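Local atomic coordinates of uncharacterized protein Atu1872 (PDB entry 2QNT), a protein that is of unknown function but contains a glyoxalase-like domain, related to the glyoxalase/bleomycin resistance/dioxygenase family, and forms a two-chain assembly. Residues N11-V16 with R54-T59; D28-K33 with L78-A83; G39-V42 with F48-H51; Q90-H95 with F112-P117. One frame throughout, in Å; residues are numbered along the deposited sequence.

Contact 1: N11-V16 with R54-T59; sequences NPIPFV and RSLEET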
loop_
_atom_site.group_PDB
_atom_site.type_symbol
_atom_site.label_atom_id
_atom_site.label_comp_id
_atom_site.label_asym_id
_atom_site.label_seq_id
_atom_site.Cartn_x
_atom_site.Cartn_y
_atom_site.Cartn_z
ATOM N N ASN A 11 -0.005 -7.577 0.542
ATOM C CA ASN A 11 -0.984 -6.496 0.838
ATOM C C ASN A 11 -0.293 -5.234 1.328
ATOM O O ASN A 11 0.531 -5.370 2.206
ATOM C CB ASN A 11 -1.918 -6.873 2.009
ATOM C CG ASN A 11 -2.781 -8.102 1.743
ATOM O OD1 ASN A 11 -3.640 -8.096 0.860
ATOM N ND2 ASN A 11 -2.602 -9.130 2.567
ATOM N N PRO A 12 -0.752 -4.054 0.946
ATOM C CA PRO A 12 -0.510 -2.905 1.786
ATOM C C PRO A 12 -1.548 -2.931 2.887
ATOM O O PRO A 12 -2.670 -3.379 2.681
ATOM C CB PRO A 12 -0.808 -1.729 0.869
ATOM C CG PRO A 12 -1.855 -2.215 -0.028
ATOM C CD PRO A 12 -1.657 -3.716 -0.176
ATOM N N ILE A 13 -1.193 -2.373 4.046
ATOM C CA ILE A 13 -2.087 -2.350 5.190
ATOM C C ILE A 13 -2.048 -0.943 5.787
ATOM O O ILE A 13 -1.342 -0.681 6.745
ATOM C CB ILE A 13 -1.743 -3.411 6.239
ATOM C CG1 ILE A 13 -1.563 -4.788 5.606
ATOM C CG2 ILE A 13 -2.850 -3.429 7.303
ATOM C CD1 ILE A 13 -1.045 -5.878 6.566
ATOM N N PRO A 14 -2.802 0.010 5.196
ATOM C CA PRO A 14 -2.969 1.316 5.827
ATOM C C PRO A 14 -3.581 1.173 7.204
ATOM O O PRO A 14 -4.481 0.344 7.422
ATOM C CB PRO A 14 -3.895 2.073 4.879
ATOM C CG PRO A 14 -3.948 1.258 3.641
ATOM C CD PRO A 14 -3.558 -0.113 3.937
ATOM N N PHE A 15 -3.123 2.023 8.117
ATOM C CA PHE A 15 -3.659 2.060 9.477
ATOM C C PHE A 15 -4.883 2.956 9.511
ATOM O O PHE A 15 -4.938 3.993 8.865
ATOM C CB PHE A 15 -2.654 2.648 10.435
ATOM C CG PHE A 15 -1.382 1.832 10.645
ATOM C CD1 PHE A 15 -1.125 0.656 9.950
ATOM C CD2 PHE A 15 -0.399 2.321 11.481
ATOM C CE1 PHE A 15 0.082 -0.044 10.135
ATOM C CE2 PHE A 15 0.812 1.606 11.650
ATOM C CZ PHE A 15 1.026 0.451 10.975
ATOM N N VAL A 16 -5.894 2.526 10.251
ATOM C CA VAL A 16 -7.161 3.271 10.364
ATOM C C VAL A 16 -7.566 3.427 11.816
ATOM O O VAL A 16 -7.259 2.583 12.654
ATOM C CB VAL A 16 -8.298 2.620 9.514
ATOM C CG1 VAL A 16 -7.838 2.486 8.054
ATOM C CG2 VAL A 16 -8.741 1.260 10.076
ATOM N N ARG A 54 -3.820 1.281 16.206
ATOM C CA ARG A 54 -3.135 1.110 17.487
ATOM C C ARG A 54 -2.761 -0.344 17.741
ATOM O O ARG A 54 -1.659 -0.618 18.219
ATOM C CB ARG A 54 -3.947 1.679 18.645
ATOM C CG ARG A 54 -4.218 3.155 18.442
ATOM C CD ARG A 54 -4.450 3.952 19.662
ATOM N NE ARG A 54 -3.255 4.038 20.493
ATOM C CZ ARG A 54 -3.151 4.780 21.590
ATOM N NH1 ARG A 54 -4.166 5.536 21.983
ATOM N NH2 ARG A 54 -2.022 4.777 22.287
ATOM N N SER A 55 -3.645 -1.275 17.414
ATOM C CA SER A 55 -3.340 -2.687 17.607
ATOM C C SER A 55 -2.199 -3.133 16.724
ATOM O O SER A 55 -1.330 -3.865 17.176
ATOM C CB SER A 55 -4.565 -3.570 17.373
ATOM O OG SER A 55 -5.117 -3.407 16.100
ATOM N N LEU A 56 -2.158 -2.699 15.468
ATOM C CA LEU A 56 -1.038 -3.093 14.616
ATOM C C LEU A 56 0.257 -2.390 15.031
ATOM O O LEU A 56 1.314 -3.024 15.013
ATOM C CB LEU A 56 -1.363 -2.857 13.143
ATOM C CG LEU A 56 -0.349 -3.416 12.149
ATOM C CD1 LEU A 56 0.064 -4.880 12.452
ATOM C CD2 LEU A 56 -0.910 -3.270 10.739
ATOM N N GLU A 57 0.208 -1.116 15.430
ATOM C CA GLU A 57 1.411 -0.457 15.970
ATOM C C GLU A 57 1.948 -1.222 17.162
ATOM O O GLU A 57 3.167 -1.398 17.294
ATOM C CB GLU A 57 1.141 0.977 16.394
ATOM C CG GLU A 57 0.953 1.972 15.293
ATOM C CD GLU A 57 0.831 3.401 15.828
ATOM O OE1 GLU A 57 1.793 3.847 16.513
ATOM O OE2 GLU A 57 -0.192 4.047 15.521
ATOM N N GLU A 58 1.084 -1.632 18.082
ATOM C CA GLU A 58 1.564 -2.389 19.249
ATOM C C GLU A 58 2.180 -3.702 18.820
ATOM O O GLU A 58 3.203 -4.127 19.351
ATOM C CB GLU A 58 0.449 -2.597 20.273
ATOM C CG GLU A 58 -0.067 -1.302 20.895
ATOM C CD GLU A 58 0.737 -0.803 22.067
ATOM O OE1 GLU A 58 1.689 -1.492 22.490
ATOM O OE2 GLU A 58 0.392 0.285 22.578
ATOM N N THR A 59 1.569 -4.375 17.857
ATOM C CA THR A 59 2.142 -5.642 17.338
ATOM C C THR A 59 3.539 -5.448 16.771
ATOM O O THR A 59 4.425 -6.263 17.026
ATOM C CB THR A 59 1.228 -6.246 16.270
ATOM O OG1 THR A 59 0.020 -6.701 16.890
ATOM C CG2 THR A 59 1.898 -7.383 15.522
#
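OE2 of E57, the glutamate whose methylene chain packs against the ring of F15, is hydrogen-bonded to two groups beyond the segments, Q68 NE2 and Y71 OH. That double grip anchors an extended chain, and nearer the backbone E57 CG rests 3.7 Å from F15 CE2. The carboxylate and the ring lie nearly parallel, 11° between their planes, yet it is the methylene that touches. Next to E57 on the helix, L56 has its CG anti to the backbone N (chi1 -172°), which carries CD2 to the strand. There L56 CD2 lies only 3.4 Å from F15 CE1, a tight approach for two carbons. L56 CD2 also meets I13 CG2 at 3.9 Å, and the leucine crosses both side chains at about a right angle. The axes of the two short segments approach to 8.6 Å, with 120° between their N-to-C directions. Helix 53-61 directly follows strand 49-52, the neighbour of strand 7-16, and packs on this strand, outermost within the chain in the N-terminal four-stranded sheet. I60 and W61 also touch F15, as does R74 of the second subunit, whose strand extends the sheet along N11-P14. The I13 side chain is about 4 Å from a bound HEPES, probably from the crystallisation liquor. With only hydrocarbon touching, the hold rests on close fit and exclusion of water, while E57 OE2 is satisfied by Q68 and Y71.

Contact 2: D28-K33 with L78-A83; sequences DRLGLK and LYFEHA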
loop_
_atom_site.group_PDB
_atom_site.type_symbol
_atom_site.label_atom_id
_atom_site.label_comp_id
_atom_site.label_asym_id
_atom_site.label_seq_id
_atom_site.Cartn_x
_atom_site.Cartn_y
_atom_site.Cartn_z
ATOM N N ASP A 28 -19.011 0.028 1.045
ATOM C CA ASP A 28 -20.258 0.729 0.570
ATOM C C ASP A 28 -20.047 1.795 -0.486
ATOM O O ASP A 28 -20.879 1.983 -1.377
ATOM C CB ASP A 28 -21.034 1.477 1.681
ATOM C CG ASP A 28 -21.614 0.573 2.742
ATOM O OD1 ASP A 28 -21.445 -0.671 2.647
ATOM O OD2 ASP A 28 -22.198 1.154 3.689
ATOM N N ARG A 29 -18.966 2.558 -0.350
ATOM C CA ARG A 29 -18.738 3.652 -1.267
ATOM C C ARG A 29 -17.873 3.183 -2.412
ATOM O O ARG A 29 -18.220 3.441 -3.546
ATOM C CB ARG A 29 -18.192 4.931 -0.583
ATOM C CG ARG A 29 -19.103 5.558 0.446
ATOM C CD ARG A 29 -20.474 5.867 -0.119
ATOM N NE ARG A 29 -21.301 6.650 0.780
ATOM C CZ ARG A 29 -22.588 6.876 0.587
ATOM N NH1 ARG A 29 -23.203 6.401 -0.488
ATOM N NH2 ARG A 29 -23.253 7.603 1.460
ATOM N N LEU A 30 -16.753 2.499 -2.123
ATOM C CA LEU A 30 -15.862 2.091 -3.222
ATOM C C LEU A 30 -16.252 0.771 -3.856
ATOM O O LEU A 30 -15.775 0.468 -4.931
ATOM C CB LEU A 30 -14.399 2.047 -2.795
ATOM C CG LEU A 30 -13.697 3.381 -2.995
ATOM C CD1 LEU A 30 -14.411 4.477 -2.211
ATOM C CD2 LEU A 30 -12.237 3.236 -2.613
ATOM N N GLY A 31 -17.167 0.013 -3.259
ATOM C CA GLY A 31 -17.613 -1.232 -3.855
ATOM C C GLY A 31 -16.622 -2.375 -3.747
ATOM O O GLY A 31 -16.659 -3.305 -4.549
ATOM N N LEU A 32 -15.727 -2.337 -2.763
ATOM C CA LEU A 32 -14.824 -3.462 -2.548
ATOM C C LEU A 32 -15.576 -4.585 -1.862
ATOM O O LEU A 32 -16.587 -4.333 -1.215
ATOM C CB LEU A 32 -13.625 -3.044 -1.695
ATOM C CG LEU A 32 -12.773 -1.903 -2.199
ATOM C CD1 LEU A 32 -11.492 -1.849 -1.378
ATOM C CD2 LEU A 32 -12.463 -2.114 -3.680
ATOM N N LYS A 33 -15.108 -5.814 -2.062
ATOM C CA LYS A 33 -15.726 -7.023 -1.498
ATOM C C LYS A 33 -14.809 -7.563 -0.419
ATOM O O LYS A 33 -13.599 -7.714 -0.642
ATOM C CB LYS A 33 -15.904 -8.073 -2.589
ATOM C CG LYS A 33 -16.725 -7.575 -3.743
ATOM C CD LYS A 33 -18.141 -7.223 -3.321
ATOM C CE LYS A 33 -18.910 -6.578 -4.467
ATOM N NZ LYS A 33 -18.950 -7.448 -5.674
ATOM N N LEU A 78 -2.946 5.250 -2.772
ATOM C CA LEU A 78 -3.611 3.959 -3.021
ATOM C C LEU A 78 -4.333 4.025 -4.362
ATOM O O LEU A 78 -5.273 4.822 -4.512
ATOM C CB LEU A 78 -4.574 3.637 -1.890
ATOM C CG LEU A 78 -3.901 3.542 -0.531
ATOM C CD1 LEU A 78 -4.935 3.560 0.612
ATOM C CD2 LEU A 78 -3.002 2.324 -0.459
ATOM N N TYR A 79 -3.904 3.221 -5.332
ATOM C CA TYR A 79 -4.319 3.347 -6.719
ATOM C C TYR A 79 -5.242 2.191 -7.088
ATOM O O TYR A 79 -4.858 1.017 -7.053
ATOM C CB TYR A 79 -3.073 3.415 -7.639
ATOM C CG TYR A 79 -3.421 3.383 -9.103
ATOM C CD1 TYR A 79 -4.084 4.421 -9.714
ATOM C CD2 TYR A 79 -3.100 2.299 -9.872
ATOM C CE1 TYR A 79 -4.456 4.363 -11.028
ATOM C CE2 TYR A 79 -3.453 2.232 -11.226
ATOM C CZ TYR A 79 -4.141 3.263 -11.774
ATOM O OH TYR A 79 -4.514 3.273 -13.117
ATOM N N PHE A 80 -6.453 2.570 -7.491
ATOM C CA PHE A 80 -7.535 1.678 -7.914
ATOM C C PHE A 80 -7.948 2.026 -9.336
ATOM O O PHE A 80 -7.791 3.159 -9.787
ATOM C CB PHE A 80 -8.803 1.870 -7.049
ATOM C CG PHE A 80 -8.649 1.542 -5.577
ATOM C CD1 PHE A 80 -9.204 0.414 -5.046
ATOM C CD2 PHE A 80 -8.048 2.415 -4.688
ATOM C CE1 PHE A 80 -9.120 0.089 -3.697
ATOM C CE2 PHE A 80 -7.996 2.121 -3.343
ATOM C CZ PHE A 80 -8.514 0.974 -2.852
ATOM N N GLU A 81 -8.509 1.044 -10.025
ATOM C CA GLU A 81 -9.115 1.237 -11.345
ATOM C C GLU A 81 -10.546 0.743 -11.321
ATOM O O GLU A 81 -10.885 -0.171 -10.604
ATOM C CB GLU A 81 -8.326 0.502 -12.445
ATOM C CG GLU A 81 -6.999 1.180 -12.787
ATOM C CD GLU A 81 -6.121 0.447 -13.782
ATOM O OE1 GLU A 81 -6.593 -0.528 -14.387
ATOM O OE2 GLU A 81 -4.933 0.815 -13.965
ATOM N N HIS A 82 -11.368 1.361 -12.156
ATOM C CA HIS A 82 -12.767 0.991 -12.299
ATOM C C HIS A 82 -13.079 0.903 -13.780
ATOM O O HIS A 82 -12.658 1.744 -14.566
ATOM C CB HIS A 82 -13.671 2.008 -11.622
ATOM C CG HIS A 82 -15.062 1.534 -11.336
ATOM N ND1 HIS A 82 -16.026 1.401 -12.316
ATOM C CD2 HIS A 82 -15.668 1.216 -10.166
ATOM C CE1 HIS A 82 -17.157 1.006 -11.757
ATOM N NE2 HIS A 82 -16.965 0.877 -10.455
ATOM N N ALA A 83 -13.888 -0.086 -14.120
ATOM C CA ALA A 83 -14.348 -0.280 -15.479
ATOM C C ALA A 83 -15.131 0.884 -16.082
ATOM O O ALA A 83 -15.157 1.066 -17.311
ATOM C CB ALA A 83 -15.202 -1.563 -15.549
HETATM O O HOH W 1 -17.371 0.655 -7.217
#
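F80 receives the apolar part of this contact, with two leucines of the loop closing helix 19-29 packed round its ring. L30 CD2 lies over one face, 4.4 Å from F80 CZ. L32 comes in obliquely with both branches near one ring carbon, CD1 at 3.8 Å from F80 CE1, and the two side chains cross at about a right angle. The F80 ring is pointed at them by a first torsion of -63°, which sets CG anti to the carbonyl carbon. Between the leucines G31 takes a positive phi of 75°, turning the chain out of the helix so that L30 and L32 can both reach F80. A single water supplies the polar link: it donates to L30 O at 2.8 Å and accepts a weak bond from H82 NE2 at 3.3 Å, lying in the plane of the imidazole at its edge. As H82 ND1 is hydrogen-bonded to D84 N, the ring is probably protonated on NE2. Along the other face of the strand, Y79 OH donates to E81 OE2 at 2.6 Å, on the anti side of the carboxylate and 16° out of its plane; Q109 NE2 is also bonded to Y79 OH, and L128 N to E81 OE1. The turn after helix 19-29 thus packs on the first strand of the second four-stranded sheet, consistent with the glyoxalase fold. Strand 76-82 is flanked within the chain by strand 121-126 and across the interface by an antiparallel strand of the second subunit, whose F9 meets F80 edge-to-face, while L30 touches I92 of helix 85-92 and L32 touches Y26 of helix 19-29.

Contact 3: G39-V42 with F48-H51; sequences GSFV and FAIH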
loop_
_atom_site.group_PDB
_atom_site.type_symbol
_atom_site.label_atom_id
_atom_site.label_comp_id
_atom_site.label_asym_id
_atom_site.label_seq_id
_atom_site.Cartn_x
_atom_site.Cartn_y
_atom_site.Cartn_z
ATOM N N GLY A 39 -12.025 -8.649 12.401
ATOM C CA GLY A 39 -12.326 -7.681 13.440
ATOM C C GLY A 39 -11.430 -6.470 13.257
ATOM O O GLY A 39 -11.819 -5.492 12.642
ATOM N N SER A 40 -10.210 -6.546 13.779
ATOM C CA SER A 40 -9.272 -5.414 13.717
ATOM C C SER A 40 -8.567 -5.316 12.367
ATOM O O SER A 40 -7.833 -4.366 12.137
ATOM C CB SER A 40 -8.216 -5.497 14.830
ATOM O OG SER A 40 -7.331 -6.594 14.658
ATOM N N PHE A 41 -8.765 -6.309 11.509
ATOM C CA PHE A 41 -8.063 -6.412 10.212
ATOM C C PHE A 41 -9.067 -6.906 9.218
ATOM O O PHE A 41 -9.787 -7.853 9.487
ATOM C CB PHE A 41 -6.903 -7.415 10.375
ATOM C CG PHE A 41 -6.053 -7.688 9.132
ATOM C CD1 PHE A 41 -5.750 -9.008 8.745
ATOM C CD2 PHE A 41 -5.526 -6.659 8.372
ATOM C CE1 PHE A 41 -4.949 -9.249 7.631
ATOM C CE2 PHE A 41 -4.700 -6.916 7.291
ATOM C CZ PHE A 41 -4.421 -8.198 6.896
ATOM N N VAL A 42 -9.111 -6.272 8.056
ATOM C CA VAL A 42 -10.014 -6.653 7.003
ATOM C C VAL A 42 -9.236 -6.802 5.700
ATOM O O VAL A 42 -8.503 -5.907 5.299
ATOM C CB VAL A 42 -11.170 -5.602 6.829
ATOM C CG1 VAL A 42 -12.128 -6.034 5.707
ATOM C CG2 VAL A 42 -11.943 -5.386 8.137
ATOM N N PHE A 48 -6.300 -5.516 -1.352
ATOM C CA PHE A 48 -6.282 -4.379 -0.459
ATOM C C PHE A 48 -6.646 -4.869 0.945
ATOM O O PHE A 48 -7.338 -5.868 1.111
ATOM C CB PHE A 48 -7.311 -3.351 -0.939
ATOM C CG PHE A 48 -7.273 -2.047 -0.205
ATOM C CD1 PHE A 48 -8.355 -1.637 0.582
ATOM C CD2 PHE A 48 -6.139 -1.255 -0.211
ATOM C CE1 PHE A 48 -8.331 -0.463 1.279
ATOM C CE2 PHE A 48 -6.105 -0.078 0.501
ATOM C CZ PHE A 48 -7.207 0.318 1.262
ATOM N N ALA A 49 -6.133 -4.169 1.950
ATOM C CA ALA A 49 -6.411 -4.508 3.340
ATOM C C ALA A 49 -6.321 -3.275 4.207
ATOM O O ALA A 49 -5.742 -2.297 3.790
ATOM C CB ALA A 49 -5.440 -5.555 3.848
ATOM N N ILE A 50 -6.965 -3.321 5.379
ATOM C CA ILE A 50 -6.920 -2.219 6.353
ATOM C C ILE A 50 -6.784 -2.831 7.735
ATOM O O ILE A 50 -7.257 -3.944 7.977
ATOM C CB ILE A 50 -8.198 -1.336 6.296
ATOM C CG1 ILE A 50 -9.466 -2.192 6.414
ATOM C CG2 ILE A 50 -8.248 -0.492 5.028
ATOM C CD1 ILE A 50 -10.827 -1.419 6.450
ATOM N N HIS A 51 -6.175 -2.091 8.663
ATOM C CA HIS A 51 -6.033 -2.580 10.032
ATOM C C HIS A 51 -6.208 -1.442 11.010
ATOM O O HIS A 51 -5.696 -0.349 10.782
ATOM C CB HIS A 51 -4.630 -3.186 10.254
ATOM C CG HIS A 51 -4.492 -4.186 11.379
ATOM N ND1 HIS A 51 -4.728 -3.908 12.717
ATOM C CD2 HIS A 51 -4.083 -5.478 11.339
ATOM C CE1 HIS A 51 -4.459 -4.991 13.443
ATOM N NE2 HIS A 51 -4.091 -5.967 12.627
#
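V42 and I50 face each other as an antiparallel hydrogen-bonded pair, each giving its N-H to the other's carbonyl. V42 N donates to I50 O at 3.0 Å and 169°, and I50 N donates to V42 O at 3.0 Å. Both acceptors take a CA-H contact besides: F41 CA lies 3.4 Å from I50 O, and A49 CA 3.2 Å from V42 O. At the neighbouring non-hydrogen-bonded pair, F41 with H51, the polar groups of the H51 backbone turn to strand 7-16, pairing with P14 and V16. This is the hairpin of strands 41-44 and 49-52, the middle pair of a four-stranded mixed sheet ordered 1-4-3-2, as in the βαβββ module of the glyoxalase fold. S40 O sits over one face of the H51 imidazole, and its 3.2 Å approach to H51 ND1 is too badly angled for a hydrogen bond; ND1 is hydrogen-bonded to a residue just beyond the segments. S40 O does receive a CA-H contact, 3.3 Å from H51 CA. The S40 backbone pairs with E52. On the face that F41 and H51 share, H51 CD2 reaches F41 CD2 at 3.5 Å, the two rings inclined by 34°, and F41 CE2 runs on to A49 CB. I13 is on this face too, with a bound HEPES near the F41 side chain. On the other, V42 CB packs 3.8 Å from I50 CG1, and both residues touch I19 of helix 19-29.

Contact 4: Q90-H95 with F112-P117; sequences QDIAPH and FRFYDP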
loop_
_atom_site.group_PDB
_atom_site.type_symbol
_atom_site.label_atom_id
_atom_site.label_comp_id
_atom_site.label_asym_id
_atom_site.label_seq_id
_atom_site.Cartn_x
_atom_site.Cartn_y
_atom_site.Cartn_z
ATOM N N GLN A 90 -19.683 9.388 -10.156
ATOM C CA GLN A 90 -21.046 9.845 -9.835
ATOM C C GLN A 90 -21.446 9.244 -8.511
ATOM O O GLN A 90 -22.110 9.910 -7.681
ATOM C CB GLN A 90 -22.046 9.461 -10.959
ATOM C CG GLN A 90 -23.552 9.711 -10.645
ATOM C CD GLN A 90 -24.472 9.534 -11.847
ATOM O OE1 GLN A 90 -25.665 9.261 -11.690
ATOM N NE2 GLN A 90 -23.928 9.694 -13.046
ATOM N N ASP A 91 -21.050 7.982 -8.328
ATOM C CA ASP A 91 -21.489 7.267 -7.145
ATOM C C ASP A 91 -20.679 7.632 -5.884
ATOM O O ASP A 91 -21.284 7.702 -4.812
ATOM C CB ASP A 91 -21.730 5.748 -7.419
ATOM C CG ASP A 91 -20.527 4.869 -7.174
ATOM O OD1 ASP A 91 -20.516 3.706 -7.668
ATOM O OD2 ASP A 91 -19.612 5.304 -6.482
ATOM N N ILE A 92 -19.382 7.954 -6.026
ATOM C CA ILE A 92 -18.458 8.207 -4.923
ATOM C C ILE A 92 -18.273 9.679 -4.539
ATOM O O ILE A 92 -18.196 10.009 -3.358
ATOM C CB ILE A 92 -17.047 7.574 -5.229
ATOM C CG1 ILE A 92 -17.156 6.057 -5.187
ATOM C CG2 ILE A 92 -15.979 8.040 -4.225
ATOM C CD1 ILE A 92 -16.074 5.284 -5.885
ATOM N N ALA A 93 -18.154 10.557 -5.533
ATOM C CA ALA A 93 -17.743 11.944 -5.281
ATOM C C ALA A 93 -18.540 12.676 -4.217
ATOM O O ALA A 93 -17.963 13.380 -3.383
ATOM C CB ALA A 93 -17.770 12.745 -6.567
ATOM N N PRO A 94 -19.875 12.536 -4.213
ATOM C CA PRO A 94 -20.612 13.289 -3.176
ATOM C C PRO A 94 -20.303 12.904 -1.727
ATOM O O PRO A 94 -20.643 13.659 -0.797
ATOM C CB PRO A 94 -22.078 12.970 -3.494
ATOM C CG PRO A 94 -22.046 12.499 -4.916
ATOM C CD PRO A 94 -20.774 11.809 -5.119
ATOM N N HIS A 95 -19.695 11.742 -1.523
ATOM C CA HIS A 95 -19.505 11.196 -0.176
ATOM C C HIS A 95 -18.097 11.264 0.348
ATOM O O HIS A 95 -17.770 10.677 1.387
ATOM C CB HIS A 95 -19.977 9.762 -0.191
ATOM C CG HIS A 95 -21.320 9.612 -0.826
ATOM N ND1 HIS A 95 -22.443 10.233 -0.325
ATOM C CD2 HIS A 95 -21.714 8.957 -1.939
ATOM C CE1 HIS A 95 -23.475 9.959 -1.104
ATOM N NE2 HIS A 95 -23.061 9.182 -2.087
ATOM N N PHE A 112 -9.858 10.385 -10.793
ATOM C CA PHE A 112 -10.143 11.324 -9.716
ATOM C C PHE A 112 -9.430 10.877 -8.465
ATOM O O PHE A 112 -9.047 9.726 -8.338
ATOM C CB PHE A 112 -11.652 11.542 -9.498
ATOM C CG PHE A 112 -12.457 10.342 -9.051
ATOM C CD1 PHE A 112 -12.983 10.289 -7.759
ATOM C CD2 PHE A 112 -12.809 9.354 -9.936
ATOM C CE1 PHE A 112 -13.807 9.244 -7.361
ATOM C CE2 PHE A 112 -13.645 8.313 -9.531
ATOM C CZ PHE A 112 -14.119 8.266 -8.242
ATOM N N ARG A 113 -9.210 11.813 -7.542
ATOM C CA ARG A 113 -8.423 11.537 -6.335
ATOM C C ARG A 113 -9.134 12.166 -5.140
ATOM O O ARG A 113 -9.792 13.209 -5.267
ATOM C CB ARG A 113 -7.012 12.068 -6.475
ATOM C CG ARG A 113 -6.249 11.439 -7.642
ATOM C CD ARG A 113 -4.772 11.790 -7.646
ATOM N NE ARG A 113 -4.033 11.187 -8.765
ATOM C CZ ARG A 113 -3.685 11.828 -9.874
ATOM N NH1 ARG A 113 -4.018 13.100 -10.093
ATOM N NH2 ARG A 113 -2.967 11.225 -10.813
ATOM N N PHE A 114 -9.032 11.513 -3.984
ATOM C CA PHE A 114 -9.816 11.871 -2.821
ATOM C C PHE A 114 -9.222 11.250 -1.594
ATOM O O PHE A 114 -8.306 10.444 -1.667
ATOM C CB PHE A 114 -11.278 11.454 -2.989
ATOM C CG PHE A 114 -11.475 9.998 -3.295
ATOM C CD1 PHE A 114 -11.765 9.092 -2.284
ATOM C CD2 PHE A 114 -11.422 9.529 -4.586
ATOM C CE1 PHE A 114 -11.955 7.766 -2.560
ATOM C CE2 PHE A 114 -11.618 8.183 -4.853
ATOM C CZ PHE A 114 -11.889 7.312 -3.822
ATOM N N TYR A 115 -9.772 11.595 -0.444
ATOM C CA TYR A 115 -9.306 11.055 0.830
ATOM C C TYR A 115 -10.229 9.969 1.347
ATOM O O TYR A 115 -11.453 10.058 1.185
ATOM C CB TYR A 115 -9.264 12.148 1.891
ATOM C CG TYR A 115 -8.294 13.251 1.578
ATOM C CD1 TYR A 115 -6.925 13.037 1.598
ATOM C CD2 TYR A 115 -8.748 14.498 1.197
ATOM C CE1 TYR A 115 -6.031 14.071 1.296
ATOM C CE2 TYR A 115 -7.880 15.516 0.884
ATOM C CZ TYR A 115 -6.517 15.297 0.936
ATOM O OH TYR A 115 -5.641 16.317 0.624
ATOM N N ASP A 116 -9.651 8.963 1.984
ATOM C CA ASP A 116 -10.438 8.030 2.794
ATOM C C ASP A 116 -10.750 8.647 4.155
ATOM O O ASP A 116 -10.328 9.766 4.430
ATOM C CB ASP A 116 -9.806 6.639 2.804
ATOM C CG ASP A 116 -8.798 6.418 3.872
ATOM O OD1 ASP A 116 -8.400 7.362 4.593
ATOM O OD2 ASP A 116 -8.390 5.235 4.059
ATOM N N PRO A 117 -11.550 7.972 4.987
ATOM C CA PRO A 117 -11.932 8.546 6.263
ATOM C C PRO A 117 -10.765 8.917 7.182
ATOM O O PRO A 117 -10.947 9.745 8.074
ATOM C CB PRO A 117 -12.796 7.447 6.889
ATOM C CG PRO A 117 -13.423 6.797 5.680
ATOM C CD PRO A 117 -12.282 6.719 4.705
#
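A chi1 of -69° sets CG1 of I92 beside the backbone N and leaves CG2 anti to it, aiming that methyl at two phenylalanines of strand 110-115. F112 and F114 answer with the less common torsion, chi1 64° and 55°, in which CG stands between the backbone N and the carbonyl carbon. The two rings meet the single methyl in different ways. I92 CG2 is at the edge of the F112 ring, near its plane, 4.0 Å from F112 CE1; over F114 it lies above one face, displaced toward the rim, 4.2 Å from F114 CZ. The isoleucine crosses both side chains at about a right angle. Over A93-H95 the chain takes a 3-10 turn, H95 N bonding to I92 O at 2.9 Å. Behind the rings, F112 meets F89 of the same helix edge-to-face and also touches L98, and F114 is backed by I122 and V124 of the adjoining strand; M7 of the second subunit packs on I92. R113, between the two phenylalanines, faces the other way, forming a salt bridge to E123 and a hydrogen bond to a bound HEPES. Helix 85-92 thus packs on the F112 and F114 face of the four-stranded mixed sheet while R113 points to the other, an arrangement consistent with the βαβββ modules of the glyoxalase superfamily, where in relatives the concave face of the sheet often forms the binding pocket.

Overall arrangement
From the N terminus, strand 7-16 opens contact 1, and the end of helix 19-29 opens contact 2. Contact 3, the hairpin of 39-42 with 48-51, then closes first, nested inside the loops of both. Helix 53-61 next closes contact 1, and strand 76-82 closes contact 2, so these two loops cross. Contact 4 follows in series, joining helix 85-92 to strand 110-115. Contacts 1 and 3 share the sheet of the N-terminal half, contacts 2 and 4 the other sheet. Contact 2 binds the halves together: L78 touches P14 of contact 1, L32 packs on F48 of contact 3, and the carbonyl of R29 touches I92 CG1 of contact 4.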